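Local coordinates for protein methyl-coenzyme M reductase gamma subunit (Methermicoccus shengliensis DSM 18856, PDB 7NKG) that is the gamma subunit of the nickel enzyme that probably releases methane from methyl-coenzyme M and coenzyme B, and contributes to the factor 430 pocket, at residues 10-15 with 214-219. Residues are numbered along the deposited sequence; the frame is centred on the assembly and turned at random.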
loop_
_atom_site.group_PDB
_atom_site.type_symbol
_atom_site.label_atom_id
_atom_site.label_comp_id
_atom_site.label_asym_id
_atom_site.label_seq_id
_atom_site.Cartn_x
_atom_site.Cartn_y
_atom_site.Cartn_z
ATOM N N GLY C 10 -34.749 -28.865 -21.797
ATOM C CA GLY C 10 -34.650 -30.242 -21.315
ATOM C C GLY C 10 -35.964 -30.987 -21.352
ATOM O O GLY C 10 -37.034 -30.377 -21.284
ATOM N N ASN C 11 -35.879 -32.324 -21.452
ATOM C CA ASN C 11 -37.057 -33.186 -21.553
ATOM C C ASN C 11 -37.079 -34.349 -20.543
ATOM O O ASN C 11 -37.996 -35.172 -20.607
ATOM C CB ASN C 11 -37.160 -33.743 -22.977
ATOM C CG ASN C 11 -36.005 -34.621 -23.399
ATOM O OD1 ASN C 11 -35.005 -34.773 -22.694
ATOM N ND2 ASN C 11 -36.127 -35.241 -24.566
ATOM N N THR C 12 -36.084 -34.456 -19.649
ATOM C CA THR C 12 -36.070 -35.540 -18.660
ATOM C C THR C 12 -36.979 -35.180 -17.470
ATOM O O THR C 12 -37.395 -34.015 -17.343
ATOM C CB THR C 12 -34.630 -35.810 -18.179
ATOM O OG1 THR C 12 -34.165 -34.696 -17.407
ATOM C CG2 THR C 12 -33.675 -36.156 -19.320
ATOM N N SER C 13 -37.230 -36.145 -16.542
ATOM C CA SER C 13 -38.013 -35.876 -15.333
ATOM C C SER C 13 -37.363 -34.733 -14.521
ATOM O O SER C 13 -38.075 -33.903 -13.973
ATOM C CB SER C 13 -38.089 -37.124 -14.459
ATOM O OG SER C 13 -36.786 -37.503 -14.028
ATOM N N VAL C 14 -36.019 -34.661 -14.491
ATOM C CA VAL C 14 -35.315 -33.607 -13.766
ATOM C C VAL C 14 -35.680 -32.234 -14.344
ATOM O O VAL C 14 -36.000 -31.326 -13.587
ATOM C CB VAL C 14 -33.790 -33.835 -13.806
ATOM C CG1 VAL C 14 -33.034 -32.638 -13.221
ATOM C CG2 VAL C 14 -33.409 -35.112 -13.068
ATOM N N ALA C 15 -35.639 -32.083 -15.674
ATOM C CA ALA C 15 -35.991 -30.815 -16.326
ATOM C C ALA C 15 -37.466 -30.488 -16.086
ATOM O O ALA C 15 -37.805 -29.330 -15.822
ATOM C CB ALA C 15 -35.716 -30.892 -17.820
ATOM N N THR C 214 -35.002 -32.467 -8.710
ATOM C CA THR C 214 -34.455 -31.494 -9.642
ATOM C C THR C 214 -32.919 -31.667 -9.751
ATOM O O THR C 214 -32.304 -30.837 -10.394
ATOM C CB THR C 214 -34.801 -30.059 -9.180
ATOM O OG1 THR C 214 -34.202 -29.809 -7.901
ATOM C CG2 THR C 214 -36.312 -29.802 -9.145
ATOM N N ILE C 215 -32.292 -32.710 -9.145
ATOM C CA ILE C 215 -30.848 -32.918 -9.289
ATOM C C ILE C 215 -30.615 -34.026 -10.317
ATOM O O ILE C 215 -31.348 -35.020 -10.332
ATOM C CB ILE C 215 -30.130 -33.291 -7.936
ATOM C CG1 ILE C 215 -28.608 -32.972 -8.027
ATOM C CG2 ILE C 215 -30.349 -34.784 -7.528
ATOM C CD1 ILE C 215 -27.844 -33.053 -6.713
ATOM N N TYR C 216 -29.577 -33.879 -11.134
ATOM C CA TYR C 216 -29.185 -34.941 -12.061
ATOM C C TYR C 216 -28.218 -35.864 -11.308
ATOM O O TYR C 216 -27.449 -35.405 -10.461
ATOM C CB TYR C 216 -28.452 -34.370 -13.289
ATOM C CG TYR C 216 -29.346 -33.602 -14.240
ATOM C CD1 TYR C 216 -30.186 -34.265 -15.123
ATOM C CD2 TYR C 216 -29.320 -32.217 -14.284
ATOM C CE1 TYR C 216 -30.968 -33.571 -16.037
ATOM C CE2 TYR C 216 -30.122 -31.508 -15.170
ATOM C CZ TYR C 216 -30.953 -32.190 -16.043
ATOM O OH TYR C 216 -31.768 -31.486 -16.905
ATOM N N ARG C 217 -28.251 -37.167 -11.623
ATOM C CA ARG C 217 -27.313 -38.136 -11.044
ATOM C C ARG C 217 -27.075 -39.222 -12.080
ATOM O O ARG C 217 -28.031 -39.679 -12.721
ATOM C CB ARG C 217 -27.856 -38.771 -9.752
ATOM C CG ARG C 217 -27.564 -37.984 -8.471
ATOM C CD ARG C 217 -27.855 -38.793 -7.197
ATOM N NE ARG C 217 -27.002 -39.977 -7.058
ATOM C CZ ARG C 217 -25.781 -40.003 -6.515
ATOM N NH1 ARG C 217 -25.218 -38.886 -6.062
ATOM N NH2 ARG C 217 -25.110 -41.145 -6.429
ATOM N N VAL C 218 -25.826 -39.654 -12.230
ATOM C CA VAL C 218 -25.463 -40.679 -13.212
ATOM C C VAL C 218 -26.239 -41.997 -12.976
ATOM O O VAL C 218 -26.440 -42.750 -13.928
ATOM C CB VAL C 218 -23.925 -40.929 -13.223
ATOM C CG1 VAL C 218 -23.485 -41.764 -12.020
ATOM C CG2 VAL C 218 -23.477 -41.582 -14.529
ATOM N N ASP C 219 -26.634 -42.278 -11.716
ATOM C CA ASP C 219 -27.375 -43.497 -11.357
ATOM C C ASP C 219 -28.894 -43.289 -11.297
ATOM O O ASP C 219 -29.604 -44.137 -10.756
ATOM C CB ASP C 219 -26.834 -44.102 -10.055
ATOM C CG ASP C 219 -26.884 -43.187 -8.850
ATOM O OD1 ASP C 219 -27.509 -42.099 -8.952
ATOM O OD2 ASP C 219 -26.270 -43.535 -7.820
#
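Val14 lies against one face of the Tyr216 ring, and these two residues carry most of the buried surface. Val14 CG1 sits over the middle of the ring, 3.5 Å from the Tyr216 ring centroid and 9° off the ring normal. This is a CH-pi contact. CG1 stands anti to the backbone N (chi1 172°), which puts it over the ring and leaves CG2 beside the N, directed at Ile215 O. CG1 also reaches Thr214 O at 3.4 Å, while CG2 of Val14 packs on Ile215 O, likewise at 3.4 Å. Thr12 comes to the edge of the ring, OG1 lying 3.7 Å from Tyr216 CE1. Thr12 is the N-cap residue of the helix starting at Ser13, and its OG1 accepts a weak capping bond from Ala15 N. Thr12 OG1 and Tyr216 OH both hydrogen-bond to Asp226 OD2, so one carboxylate oxygen ties the helix cap to the ring. An alanine at Tyr216 would probably leave Val14 CG1 facing a gap and Asp226 without its phenol partner. Phe223 packs edge-to-face with Tyr216. Arg18, one turn on from Val14, hydrogen-bonds Thr214 O. The contact thus joins the N-terminal end of helix 13-23 to the loop between helices 206-212 and 227-245.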